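Local coordinates for protein Non-ribosomal peptide synthetase (Methanobrevibacter ruminantium, PDB 6VTJ) that serves as the carrier (thiolation) and reductase part of a peptide synthetase, probably releasing the carrier-bound product by NAD(P)H-dependent reduction, at residues 37-42 and 46-51; 18-23 and 72-77; 59-64 and 79-84; 420-425 and 436-441. All blocks are in the same frame, centred on the assembly; numbering follows the deposited sequence.

Contact 1. Residues 37-42 and 46-51. With PNS (4'-phosphopantetheine), chain B.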
loop_
_atom_site.group_PDB
_atom_site.type_symbol
_atom_site.label_atom_id
_atom_site.label_comp_id
_atom_site.label_asym_id
_atom_site.label_seq_id
_atom_site.Cartn_x
_atom_site.Cartn_y
_atom_site.Cartn_z
ATOM N N ASP A 37 -25.276 10.186 14.690
ATOM C CA ASP A 37 -23.909 10.442 15.114
ATOM C C ASP A 37 -22.927 9.678 14.228
ATOM O O ASP A 37 -23.022 8.455 14.077
ATOM C CB ASP A 37 -23.720 10.044 16.575
ATOM C CG ASP A 37 -24.468 10.958 17.533
ATOM O OD1 ASP A 37 -25.289 11.789 17.067
ATOM O OD2 ASP A 37 -24.235 10.833 18.760
ATOM N N ASN A 38 -21.989 10.411 13.640
ATOM C CA ASN A 38 -20.923 9.828 12.834
ATOM C C ASN A 38 -19.925 9.108 13.742
ATOM O O ASN A 38 -19.318 9.735 14.619
ATOM C CB ASN A 38 -20.237 10.943 12.038
ATOM C CG ASN A 38 -19.220 10.426 11.040
ATOM O OD1 ASN A 38 -18.384 9.583 11.362
ATOM N ND2 ASN A 38 -19.274 10.955 9.821
ATOM N N PHE A 39 -19.750 7.798 13.520
ATOM C CA PHE A 39 -18.799 7.004 14.308
ATOM C C PHE A 39 -17.444 7.691 14.429
ATOM O O PHE A 39 -16.865 7.762 15.519
ATOM C CB PHE A 39 -18.619 5.616 13.685
ATOM C CG PHE A 39 -17.701 4.707 14.466
ATOM C CD1 PHE A 39 -18.131 4.093 15.630
ATOM C CD2 PHE A 39 -16.411 4.444 14.018
ATOM C CE1 PHE A 39 -17.292 3.245 16.342
ATOM C CE2 PHE A 39 -15.562 3.592 14.727
ATOM C CZ PHE A 39 -16.001 2.994 15.886
ATOM N N PHE A 40 -16.913 8.193 13.311
ATOM C CA PHE A 40 -15.566 8.760 13.328
ATOM C C PHE A 40 -15.544 10.205 13.805
ATOM O O PHE A 40 -14.472 10.705 14.169
ATOM C CB PHE A 40 -14.922 8.647 11.943
ATOM C CG PHE A 40 -14.922 7.252 11.397
ATOM C CD1 PHE A 40 -13.910 6.367 11.732
ATOM C CD2 PHE A 40 -15.947 6.817 10.569
ATOM C CE1 PHE A 40 -13.911 5.078 11.240
ATOM C CE2 PHE A 40 -15.963 5.526 10.077
ATOM C CZ PHE A 40 -14.940 4.652 10.415
ATOM N N GLU A 41 -16.693 10.881 13.825
ATOM C CA GLU A 41 -16.738 12.235 14.357
ATOM C C GLU A 41 -16.874 12.263 15.872
ATOM O O GLU A 41 -16.486 13.257 16.490
ATOM C CB GLU A 41 -17.889 13.021 13.727
ATOM C CG GLU A 41 -17.623 13.537 12.321
ATOM C CD GLU A 41 -18.847 14.191 11.702
ATOM N N ILE A 42 -17.399 11.205 16.491
ATOM C CA ILE A 42 -17.721 11.240 17.917
ATOM C C ILE A 42 -16.672 10.533 18.762
ATOM O O ILE A 42 -16.898 10.309 19.953
ATOM C CB ILE A 42 -19.123 10.667 18.200
ATOM C CG1 ILE A 42 -19.180 9.168 17.906
ATOM C CG2 ILE A 42 -20.179 11.403 17.387
ATOM C CD1 ILE A 42 -20.591 8.622 17.768
ATOM N N SER A 46 -10.290 3.939 13.368
ATOM C CA SER A 46 -10.282 2.805 12.456
ATOM C C SER A 46 -10.065 1.488 13.191
ATOM O O SER A 46 -10.574 0.451 12.758
ATOM C CB SER A 46 -9.203 3.015 11.402
ATOM O OG SER A 46 -7.929 2.915 12.019
ATOM N N LEU A 47 -9.320 1.499 14.301
ATOM C CA LEU A 47 -9.139 0.255 15.040
ATOM C C LEU A 47 -10.315 -0.036 15.964
ATOM O O LEU A 47 -10.629 -1.206 16.201
ATOM C CB LEU A 47 -7.828 0.294 15.826
ATOM C CG LEU A 47 -6.579 0.318 14.930
ATOM C CD1 LEU A 47 -5.298 0.253 15.748
ATOM C CD2 LEU A 47 -6.630 -0.808 13.894
ATOM N N ILE A 48 -10.981 0.997 16.488
ATOM C CA ILE A 48 -12.209 0.752 17.240
ATOM C C ILE A 48 -13.315 0.287 16.304
ATOM O O ILE A 48 -14.244 -0.417 16.724
ATOM C CB ILE A 48 -12.623 2.011 18.023
ATOM C CG1 ILE A 48 -11.557 2.379 19.058
ATOM C CG2 ILE A 48 -13.936 1.802 18.723
ATOM C CD1 ILE A 48 -11.765 3.752 19.657
ATOM N N ALA A 49 -13.243 0.669 15.026
ATOM C CA ALA A 49 -14.229 0.196 14.063
ATOM C C ALA A 49 -14.215 -1.320 13.960
ATOM O O ALA A 49 -15.257 -1.940 13.705
ATOM C CB ALA A 49 -13.977 0.827 12.698
ATOM N N SER A 50 -13.054 -1.943 14.181
ATOM C CA SER A 50 -12.997 -3.398 14.120
ATOM C C SER A 50 -13.701 -4.014 15.321
ATOM O O SER A 50 -14.357 -5.056 15.195
ATOM C CB SER A 50 -11.550 -3.890 14.018
ATOM O OG SER A 50 -10.798 -3.628 15.188
ATOM N N LYS A 51 -13.594 -3.374 16.490
ATOM C CA LYS A 51 -14.367 -3.837 17.637
ATOM C C LYS A 51 -15.852 -3.676 17.375
ATOM O O LYS A 51 -16.654 -4.553 17.719
ATOM C CB LYS A 51 -13.960 -3.083 18.905
ATOM C CG LYS A 51 -12.454 -2.902 19.056
HETATM O O23 PNS B . -6.828 4.760 10.764
HETATM P P24 PNS B . -6.707 3.482 11.456
HETATM O O26 PNS B . -5.656 3.357 12.426
HETATM O O27 PNS B . -6.273 2.498 10.361
HETATM C C28 PNS B . -6.373 1.112 10.511
HETATM C C29 PNS B . -6.212 0.364 9.199
HETATM C C30 PNS B . -6.246 -1.108 9.494
HETATM C C31 PNS B . -7.379 0.688 8.281
HETATM C C32 PNS B . -4.848 0.725 8.574
HETATM O O33 PNS B . -3.867 0.640 9.570
HETATM C C34 PNS B . -4.492 -0.131 7.372
HETATM O O35 PNS B . -5.165 -0.043 6.394
HETATM N N36 PNS B . -3.440 -0.946 7.449
HETATM C C37 PNS B . -2.941 -1.770 6.397
HETATM C C38 PNS B . -1.937 -1.083 5.503
HETATM C C39 PNS B . -1.228 -2.046 4.608
HETATM O O40 PNS B . -0.884 -3.114 4.987
HETATM N N41 PNS B . -1.010 -1.620 3.407
#
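Phe-39 holds CG anti to the backbone N (chi1 -177°), and Ile-48 turns its CG2 branch anti to its own N, which brings ring and methyl together. Phe-39 CZ lies 3.7 Å from Ile-48 CG2. The methyl sits at the ring edge, near the ring plane. The same end of the ring rests on the helix backbone, with Phe-39 CE2 3.7 Å from Ala-49 CA. Ala-49 CB adds a second touch, 3.8 Å from Phe-39 CE2. Phe-40 approaches more loosely. Phe-40 CE1 is 4.4 Å from Ser-46 N, which lies at the edge of the Phe-40 ring. Phe-39 CD2 covers one face of that ring, over its centre. Phe-69 stacks on Phe-40, and Phe-24 meets Phe-39 edge-to-face.

An Asx turn shapes the loop. Asn-38 OD1 accepts from Phe-40 N at 2.8 Å, in the carbonyl plane. Glu-41 N gives the same oxygen a longer bond from above that plane. Two backbone donors thus hold the carboxamide of Asn-38.

Ser-46 turns its CB away from the loop. Ser-46 OG is bonded covalently to P24 of 4'-phosphopantetheine at 1.5 Å. This is the attachment serine of a carrier domain, on helix 46-58. Lys-222 NZ, His-223 N and Ala-338 N also hydrogen-bond the prosthetic group. The chemistry is therefore divided: aromatic rings pack against one side of the helix, while the phosphodiester leaves from another. The phosphate lies near the first turn of helix 46-58, whose dipole would probably favour its negative charge.

Contact 2. Residues 18-23 and 72-77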
loop_
_atom_site.group_PDB
_atom_site.type_symbol
_atom_site.label_atom_id
_atom_site.label_comp_id
_atom_site.label_asym_id
_atom_site.label_seq_id
_atom_site.Cartn_x
_atom_site.Cartn_y
_atom_site.Cartn_z
ATOM N N HIS A 18 -31.930 1.236 17.591
ATOM C CA HIS A 18 -31.631 1.290 19.015
ATOM C C HIS A 18 -30.445 0.406 19.359
ATOM O O HIS A 18 -29.572 0.813 20.129
ATOM C CB HIS A 18 -32.853 0.863 19.826
ATOM C CG HIS A 18 -33.816 1.973 20.089
ATOM N ND1 HIS A 18 -34.975 2.144 19.360
ATOM C CD2 HIS A 18 -33.782 2.989 20.983
ATOM C CE1 HIS A 18 -35.618 3.210 19.803
ATOM N NE2 HIS A 18 -34.918 3.739 20.791
ATOM N N GLU A 19 -30.402 -0.814 18.801
ATOM C CA GLU A 19 -29.295 -1.727 19.086
ATOM C C GLU A 19 -27.967 -1.165 18.590
ATOM O O GLU A 19 -26.942 -1.253 19.283
ATOM C CB GLU A 19 -29.546 -3.096 18.447
ATOM C CG GLU A 19 -30.720 -3.873 19.029
ATOM C CD GLU A 19 -31.030 -5.158 18.268
ATOM O OE1 GLU A 19 -30.289 -5.485 17.310
ATOM O OE2 GLU A 19 -32.013 -5.847 18.630
ATOM N N ILE A 20 -27.958 -0.585 17.391
ATOM C CA ILE A 20 -26.680 -0.116 16.854
ATOM C C ILE A 20 -26.219 1.140 17.593
ATOM O O ILE A 20 -25.021 1.313 17.863
ATOM C CB ILE A 20 -26.771 0.086 15.331
ATOM C CG1 ILE A 20 -26.996 -1.268 14.646
ATOM C CG2 ILE A 20 -25.502 0.720 14.797
ATOM C CD1 ILE A 20 -27.574 -1.153 13.234
ATOM N N CYS A 21 -27.155 2.015 17.967
ATOM C CA CYS A 21 -26.798 3.143 18.820
ATOM C C CYS A 21 -26.216 2.673 20.141
ATOM O O CYS A 21 -25.226 3.239 20.625
ATOM C CB CYS A 21 -28.017 4.019 19.088
ATOM S SG CYS A 21 -28.498 5.022 17.713
ATOM N N ALA A 22 -26.827 1.650 20.753
ATOM C CA ALA A 22 -26.327 1.194 22.046
ATOM C C ALA A 22 -24.939 0.595 21.909
ATOM O O ALA A 22 -24.097 0.752 22.801
ATOM C CB ALA A 22 -27.282 0.178 22.668
ATOM N N ILE A 23 -24.684 -0.101 20.798
ATOM C CA ILE A 23 -23.356 -0.665 20.571
ATOM C C ILE A 23 -22.320 0.446 20.406
ATOM O O ILE A 23 -21.255 0.412 21.033
ATOM C CB ILE A 23 -23.374 -1.614 19.362
ATOM C CG1 ILE A 23 -24.247 -2.835 19.663
ATOM C CG2 ILE A 23 -21.975 -2.039 19.044
ATOM C CD1 ILE A 23 -24.481 -3.732 18.483
ATOM N N LYS A 72 -21.551 5.612 8.174
ATOM C CA LYS A 72 -20.868 6.004 9.401
ATOM C C LYS A 72 -21.795 6.185 10.598
ATOM O O LYS A 72 -21.299 6.285 11.723
ATOM C CB LYS A 72 -20.077 7.298 9.165
ATOM C CG LYS A 72 -19.076 7.196 8.004
ATOM C CD LYS A 72 -18.595 8.566 7.544
ATOM C CE LYS A 72 -17.702 8.427 6.311
ATOM N NZ LYS A 72 -17.071 9.725 5.923
ATOM N N THR A 73 -23.112 6.233 10.394
ATOM C CA THR A 73 -24.076 6.455 11.470
ATOM C C THR A 73 -24.938 5.217 11.707
ATOM O O THR A 73 -25.102 4.383 10.807
ATOM C CB THR A 73 -24.985 7.646 11.141
ATOM O OG1 THR A 73 -25.754 7.349 9.966
ATOM C CG2 THR A 73 -24.163 8.924 10.928
ATOM N N PRO A 74 -25.512 5.063 12.911
ATOM C CA PRO A 74 -26.420 3.926 13.139
ATOM C C PRO A 74 -27.618 3.921 12.200
ATOM O O PRO A 74 -28.095 2.844 11.823
ATOM C CB PRO A 74 -26.849 4.107 14.603
ATOM C CG PRO A 74 -25.828 5.007 15.213
ATOM C CD PRO A 74 -25.396 5.915 14.108
ATOM N N ARG A 75 -28.115 5.099 11.815
ATOM C CA ARG A 75 -29.205 5.191 10.848
ATOM C C ARG A 75 -28.813 4.528 9.529
ATOM O O ARG A 75 -29.503 3.620 9.042
ATOM C CB ARG A 75 -29.573 6.676 10.685
ATOM C CG ARG A 75 -30.544 7.117 9.584
ATOM C CD ARG A 75 -32.014 6.677 9.735
ATOM N NE ARG A 75 -32.644 6.866 11.049
ATOM C CZ ARG A 75 -33.230 7.984 11.478
ATOM N NH1 ARG A 75 -33.254 9.072 10.718
ATOM N NH2 ARG A 75 -33.790 8.012 12.687
ATOM N N ALA A 76 -27.676 4.941 8.963
ATOM C CA ALA A 76 -27.192 4.341 7.720
ATOM C C ALA A 76 -26.868 2.859 7.899
ATOM O O ALA A 76 -27.203 2.029 7.039
ATOM C CB ALA A 76 -25.965 5.104 7.228
ATOM N N LEU A 77 -26.232 2.503 9.018
ATOM C CA LEU A 77 -25.894 1.103 9.262
ATOM C C LEU A 77 -27.140 0.233 9.338
ATOM O O LEU A 77 -27.125 -0.928 8.916
ATOM C CB LEU A 77 -25.085 0.979 10.548
ATOM C CG LEU A 77 -23.574 0.851 10.391
ATOM C CD1 LEU A 77 -22.912 0.927 11.764
ATOM C CD2 LEU A 77 -23.210 -0.454 9.680
#
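Ile-20 and Pro-74 bring their CA atoms to 5.5 Å, a close approach between helix 15-28 and the first turn of helix 74-82. Apolar side chains fill the gap. Ile-20 points toward the other segment, and its CG2 branch does most of the touching. Ile-20 CG2 lies 3.7 Å from Pro-74 CB. It sits anti to the backbone N of Ile-20, the branch that faces the proline. Leu-77, one turn further along its helix, closes in on the same methyl: its CD1 is 4.0 Å from Ile-20 CG2. Proline and leucine thus share one branch of the isoleucine.

Cys-21 meets the proline through sulfur. Cys-21 SG lies 3.6 Å from Pro-74 CB and nearly as close to CG, so it rests against that side of the pyrrolidine ring. The four touching residues are all buried, and the contact is apolar throughout.

Pro-74 opens its helix, a place where its missing N-H costs no helical bond. The residue before it, Thr-73, is the N-cap. Thr-73 OG1 accepts from Ala-76 N at 3.2 Å, and the bond is nearly straight (168° at the hydrogen). Outside the apolar patch, Arg-75 NE forms a salt bridge with Glu-17.

The contact lies within the helical carrier domain. Phe-24, further along helix 15-28, also packs on Pro-74 and Leu-77. Leu-56 of helix 46-58 reaches Ile-20, so a third helix joins the core beside this pair.

Contact 3. Residues 59-64 and 79-84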
loop_
_atom_site.group_PDB
_atom_site.type_symbol
_atom_site.label_atom_id
_atom_site.label_comp_id
_atom_site.label_asym_id
_atom_site.label_seq_id
_atom_site.Cartn_x
_atom_site.Cartn_y
_atom_site.Cartn_z
ATOM N N GLN A 59 -23.710 -10.224 17.678
ATOM C CA GLN A 59 -25.162 -10.122 17.685
ATOM C C GLN A 59 -25.800 -10.771 16.473
ATOM O O GLN A 59 -27.011 -10.617 16.275
ATOM C CB GLN A 59 -25.593 -8.655 17.750
ATOM C CG GLN A 59 -24.983 -7.898 18.899
ATOM C CD GLN A 59 -25.562 -8.328 20.219
ATOM O OE1 GLN A 59 -26.733 -8.678 20.297
ATOM N NE2 GLN A 59 -24.752 -8.292 21.268
ATOM N N GLY A 60 -25.020 -11.460 15.645
ATOM C CA GLY A 60 -25.576 -12.169 14.513
ATOM C C GLY A 60 -25.926 -11.321 13.316
ATOM O O GLY A 60 -26.788 -11.722 12.530
ATOM N N TYR A 61 -25.296 -10.158 13.152
ATOM C CA TYR A 61 -25.452 -9.363 11.941
ATOM C C TYR A 61 -24.344 -9.699 10.951
ATOM O O TYR A 61 -23.249 -10.118 11.339
ATOM C CB TYR A 61 -25.450 -7.868 12.263
ATOM C CG TYR A 61 -26.680 -7.454 13.044
ATOM C CD1 TYR A 61 -27.928 -7.404 12.430
ATOM C CD2 TYR A 61 -26.600 -7.149 14.403
ATOM C CE1 TYR A 61 -29.053 -7.055 13.140
ATOM C CE2 TYR A 61 -27.722 -6.795 15.123
ATOM C CZ TYR A 61 -28.948 -6.748 14.489
ATOM O OH TYR A 61 -30.078 -6.389 15.201
ATOM N N SER A 62 -24.644 -9.551 9.659
ATOM C CA SER A 62 -23.658 -9.792 8.604
ATOM C C SER A 62 -23.116 -8.442 8.153
ATOM O O SER A 62 -23.789 -7.693 7.446
ATOM C CB SER A 62 -24.260 -10.581 7.447
ATOM O OG SER A 62 -24.359 -11.955 7.790
ATOM N N VAL A 63 -21.901 -8.118 8.597
ATOM C CA VAL A 63 -21.234 -6.873 8.244
ATOM C C VAL A 63 -19.765 -7.172 8.010
ATOM O O VAL A 63 -19.227 -8.180 8.471
ATOM C CB VAL A 63 -21.346 -5.772 9.326
ATOM C CG1 VAL A 63 -22.664 -5.065 9.238
ATOM C CG2 VAL A 63 -21.103 -6.341 10.723
ATOM N N ARG A 64 -19.111 -6.266 7.302
ATOM C CA ARG A 64 -17.669 -6.323 7.192
ATOM C C ARG A 64 -17.113 -4.928 7.435
ATOM O O ARG A 64 -17.851 -3.943 7.530
ATOM C CB ARG A 64 -17.228 -6.882 5.833
ATOM C CG ARG A 64 -17.659 -6.043 4.643
ATOM C CD ARG A 64 -17.037 -6.562 3.344
ATOM N NE ARG A 64 -17.699 -7.767 2.848
ATOM C CZ ARG A 64 -17.095 -8.939 2.695
ATOM N NH1 ARG A 64 -15.812 -9.064 2.997
ATOM N NH2 ARG A 64 -17.770 -9.984 2.232
ATOM N N LYS A 79 -30.150 0.966 7.819
ATOM C CA LYS A 79 -30.619 0.838 6.440
ATOM C C LYS A 79 -29.869 -0.276 5.719
ATOM O O LYS A 79 -30.477 -1.089 5.010
ATOM C CB LYS A 79 -30.466 2.166 5.697
ATOM C CG LYS A 79 -31.190 3.343 6.349
ATOM C CD LYS A 79 -31.818 4.266 5.320
ATOM C CE LYS A 79 -31.072 4.193 3.990
ATOM N NZ LYS A 79 -31.205 5.433 3.165
ATOM N N LEU A 80 -28.547 -0.356 5.928
ATOM C CA LEU A 80 -27.748 -1.417 5.313
ATOM C C LEU A 80 -28.144 -2.793 5.832
ATOM O O LEU A 80 -28.394 -3.716 5.049
ATOM C CB LEU A 80 -26.254 -1.175 5.559
ATOM C CG LEU A 80 -25.336 -2.390 5.330
ATOM C CD1 LEU A 80 -25.264 -2.788 3.855
ATOM C CD2 LEU A 80 -23.943 -2.176 5.900
ATOM N N LEU A 81 -28.175 -2.962 7.157
ATOM C CA LEU A 81 -28.413 -4.284 7.725
ATOM C C LEU A 81 -29.839 -4.764 7.521
ATOM O O LEU A 81 -30.106 -5.951 7.722
ATOM C CB LEU A 81 -28.075 -4.290 9.213
ATOM C CG LEU A 81 -26.589 -4.393 9.545
ATOM C CD1 LEU A 81 -26.360 -4.296 11.044
ATOM C CD2 LEU A 81 -26.045 -5.707 9.012
ATOM N N SER A 82 -30.761 -3.889 7.126
ATOM C CA SER A 82 -32.129 -4.324 6.890
ATOM C C SER A 82 -32.509 -4.389 5.414
ATOM O O SER A 82 -33.471 -5.089 5.079
ATOM C CB SER A 82 -33.119 -3.417 7.643
ATOM O OG SER A 82 -33.083 -2.068 7.192
ATOM N N GLY A 83 -31.793 -3.689 4.525
ATOM C CA GLY A 83 -32.012 -3.882 3.102
ATOM C C GLY A 83 -32.237 -2.648 2.250
ATOM O O GLY A 83 -32.340 -2.764 1.024
ATOM N N GLU A 84 -32.316 -1.466 2.861
ATOM C CA GLU A 84 -32.539 -0.236 2.094
ATOM C C GLU A 84 -31.217 0.393 1.642
ATOM O O GLU A 84 -31.190 1.275 0.773
ATOM C CB GLU A 84 -33.349 0.770 2.914
#
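Val-63 CG1 and Leu-81 CD2 are only 3.4 Å apart, tighter than usual for two methyl groups. The pair belongs to the small helical bundle of the carrier domain. A Schellman motif lies just upstream: Gly-60, with positive phi, is its C-prime residue and ends helix 46-58. The chain then runs on through an extended loop, and Leu-81 of helix 74-82 reaches into it.

Leu-81 carries the contact with both of its branches. CD1 goes to Tyr-61 and lies 3.7 Å from Tyr-61 CD1. It comes at the ring obliquely, and Tyr-61 CB is also within touch. CD2 goes to Val-63 and to the peptide between. The side chains of Leu-81 and Tyr-61 cross at about a right angle, as do those of Leu-81 and Val-63. The leucine therefore lies across the loop, bridging two residues that are not adjacent in sequence.

Val-63 has CG1 beside its own backbone N (chi1 -81°), which directs that methyl to the leucine. Ile-53, Leu-56 and Leu-57 of helix 46-58 also touch this valine, so it joins the loop to the core. Tyr-61 has a polar end as well as an apolar one. Its OH probably hydrogen-bonds Glu-19 OE1 of helix 15-28, though the modelled distance is unusually short. Ile-20 of that helix packs on Leu-81 too. Just past helix 74-82, Gly-83 has positive phi and backbone angles that suit glycine. Back at the loop, the backbone oxygen of Ser-62 faces a methyl: Ser-62 O is 3.4 Å from Leu-81 CD2.

Contact 4. Residues 420-425 and 436-441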
loop_
_atom_site.group_PDB
_atom_site.type_symbol
_atom_site.label_atom_id
_atom_site.label_comp_id
_atom_site.label_asym_id
_atom_site.label_seq_id
_atom_site.Cartn_x
_atom_site.Cartn_y
_atom_site.Cartn_z
ATOM N N GLN A 420 -16.045 -23.194 13.020
ATOM C CA GLN A 420 -16.264 -23.480 14.432
ATOM C C GLN A 420 -15.243 -22.732 15.279
ATOM O O GLN A 420 -15.580 -22.160 16.315
ATOM C CB GLN A 420 -16.171 -24.984 14.696
ATOM C CG GLN A 420 -17.457 -25.744 14.416
ATOM C CD GLN A 420 -17.282 -27.246 14.528
ATOM O OE1 GLN A 420 -16.513 -27.733 15.355
ATOM N NE2 GLN A 420 -17.999 -27.988 13.691
ATOM N N ILE A 421 -13.992 -22.740 14.829
ATOM C CA ILE A 421 -12.919 -22.057 15.537
ATOM C C ILE A 421 -13.115 -20.549 15.453
ATOM O O ILE A 421 -12.859 -19.823 16.415
ATOM C CB ILE A 421 -11.539 -22.422 14.962
ATOM C CG1 ILE A 421 -11.302 -23.930 15.058
ATOM C CG2 ILE A 421 -10.440 -21.659 15.686
ATOM C CD1 ILE A 421 -9.942 -24.368 14.560
ATOM N N TYR A 422 -13.573 -20.084 14.295
ATOM C CA TYR A 422 -13.812 -18.663 14.081
ATOM C C TYR A 422 -14.956 -18.184 14.965
ATOM O O TYR A 422 -14.868 -17.132 15.598
ATOM C CB TYR A 422 -14.130 -18.387 12.610
ATOM C CG TYR A 422 -14.748 -17.029 12.361
ATOM C CD1 TYR A 422 -13.956 -15.893 12.255
ATOM C CD2 TYR A 422 -16.123 -16.883 12.233
ATOM C CE1 TYR A 422 -14.516 -14.651 12.029
ATOM C CE2 TYR A 422 -16.691 -15.644 12.006
ATOM C CZ TYR A 422 -15.884 -14.532 11.904
ATOM O OH TYR A 422 -16.446 -13.297 11.678
ATOM N N GLU A 423 -16.030 -18.967 15.006
ATOM C CA GLU A 423 -17.191 -18.628 15.819
ATOM C C GLU A 423 -16.786 -18.509 17.283
ATOM O O GLU A 423 -17.234 -17.607 17.990
ATOM C CB GLU A 423 -18.285 -19.686 15.659
ATOM C CG GLU A 423 -19.387 -19.296 14.688
ATOM C CD GLU A 423 -20.099 -20.499 14.100
ATOM O OE1 GLU A 423 -20.138 -21.554 14.769
ATOM O OE2 GLU A 423 -20.618 -20.391 12.970
ATOM N N GLN A 424 -15.933 -19.425 17.729
ATOM C CA GLN A 424 -15.458 -19.422 19.103
ATOM C C GLN A 424 -14.455 -18.304 19.393
ATOM O O GLN A 424 -13.990 -18.198 20.534
ATOM C CB GLN A 424 -14.833 -20.782 19.441
ATOM C CG GLN A 424 -15.824 -21.943 19.446
ATOM N N ASN A 425 -14.074 -17.489 18.411
ATOM C CA ASN A 425 -13.100 -16.419 18.680
ATOM C C ASN A 425 -13.593 -15.045 18.243
ATOM O O ASN A 425 -12.856 -14.251 17.649
ATOM C CB ASN A 425 -11.775 -16.713 18.015
ATOM C CG ASN A 425 -10.975 -17.664 18.809
ATOM O OD1 ASN A 425 -10.183 -17.256 19.652
ATOM N ND2 ASN A 425 -11.213 -18.954 18.600
ATOM N N ALA A 436 -8.863 -6.527 7.595
ATOM C CA ALA A 436 -8.612 -6.868 6.207
ATOM C C ALA A 436 -9.893 -7.116 5.427
ATOM O O ALA A 436 -9.839 -7.732 4.355
ATOM C CB ALA A 436 -7.706 -8.096 6.131
ATOM N N ASP A 437 -11.043 -6.675 5.957
ATOM C CA ASP A 437 -12.352 -6.779 5.308
ATOM C C ASP A 437 -12.822 -8.224 5.147
ATOM O O ASP A 437 -13.629 -8.521 4.255
ATOM C CB ASP A 437 -12.351 -6.071 3.947
ATOM C CG ASP A 437 -13.596 -5.230 3.711
ATOM O OD1 ASP A 437 -14.390 -5.006 4.655
ATOM O OD2 ASP A 437 -13.772 -4.788 2.560
ATOM N N PHE A 438 -12.339 -9.129 5.997
ATOM C CA PHE A 438 -12.771 -10.520 5.953
ATOM C C PHE A 438 -14.254 -10.631 6.300
ATOM O O PHE A 438 -14.808 -9.828 7.057
ATOM C CB PHE A 438 -11.908 -11.353 6.918
ATOM C CG PHE A 438 -12.336 -12.789 7.104
ATOM C CD1 PHE A 438 -13.376 -13.129 7.976
ATOM C CD2 PHE A 438 -11.643 -13.814 6.473
ATOM C CE1 PHE A 438 -13.751 -14.471 8.162
ATOM C CE2 PHE A 438 -12.005 -15.141 6.658
ATOM C CZ PHE A 438 -13.063 -15.472 7.501
ATOM N N SER A 439 -14.894 -11.626 5.709
ATOM C CA SER A 439 -16.200 -12.102 6.123
ATOM C C SER A 439 -16.213 -13.603 5.910
ATOM O O SER A 439 -15.724 -14.086 4.884
ATOM C CB SER A 439 -17.338 -11.450 5.335
ATOM O OG SER A 439 -18.435 -12.343 5.228
ATOM N N ILE A 440 -16.764 -14.334 6.878
ATOM C CA ILE A 440 -16.785 -15.789 6.785
ATOM C C ILE A 440 -17.464 -16.257 5.503
ATOM O O ILE A 440 -17.188 -17.367 5.025
ATOM C CB ILE A 440 -17.462 -16.384 8.035
ATOM C CG1 ILE A 440 -17.034 -17.837 8.240
ATOM C CG2 ILE A 440 -18.963 -16.262 7.937
ATOM C CD1 ILE A 440 -15.573 -17.989 8.609
ATOM N N ASP A 441 -18.318 -15.422 4.905
ATOM C CA ASP A 441 -18.986 -15.776 3.658
ATOM C C ASP A 441 -18.108 -15.577 2.432
ATOM O O ASP A 441 -18.447 -16.089 1.358
ATOM C CB ASP A 441 -20.271 -14.962 3.495
ATOM C CG ASP A 441 -21.255 -15.201 4.612
ATOM O OD1 ASP A 441 -21.264 -16.331 5.153
ATOM O OD2 ASP A 441 -22.026 -14.266 4.938
HETATM O O HOH W 1 -17.496 -12.419 9.157
#
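Tyr-422 and Ile-440 are the nearest pair of backbones, with CA atoms 8.4 Å apart. Tyr-422 lies near the end of helix 415-423, and the facing chain 436-441 leaves helix 431-435 through a Schellman motif at Asp-437. Side chains span the gap. The methyl CD1 of Ile-440 sits over one face of the Tyr-422 ring, 4.2 Å from its centroid, as a CH-pi contact. It is offset toward the rim, and its nearest ring atom is Tyr-422 CD2 at 3.8 Å. With chi1 at -158° and chi2 at 68°, Ile-440 brings CD1 over the ring. Phe-438 meets the tyrosine through CE1, 3.9 Å from Tyr-422 CE1. The two rings are inclined at 46°, an oblique pair.

A water joins the polar parts. The water oxygen lies 2.9 Å from Tyr-422 OH and accepts from Ile-440 N at 3.1 Å. Asn-425 ND2 donates to Ile-421 O, and Ser-439 OG accepts from Asp-441 N in an ST turn. Phe-443 and Phe-418 also pack on Phe-438. This aromatic cluster joins helix 415-423 to a loop of the reductase part, which meets the carrier domain where Asp-437 OD1 accepts from Asp-66 N of helix 65-70.

How the contacts relate
Contacts 1, 2 and 3 share the carrier domain. Contact 1 is nested inside the loop closed by contact 2, and their centres are 11 Å apart. Phe-39 N and Lys-72 O, 2.8 Å apart, join them through the backbone. Contacts 2 and 3 both use helix 74-82, with centres 10 Å apart. Contact 4 lies in the reductase part. It touches contact 3 through Arg-64, whose NH1 makes a weak hydrogen bond to Asp-437 O. Contact 1 alone carries the 4'-phosphopantetheine. The Phe-438 side chain of contact 4 is about 12 Å from that group. The link to Arg-64 places contact 4 at the boundary with the carrier domain, though it does not line the phosphopantetheine pocket.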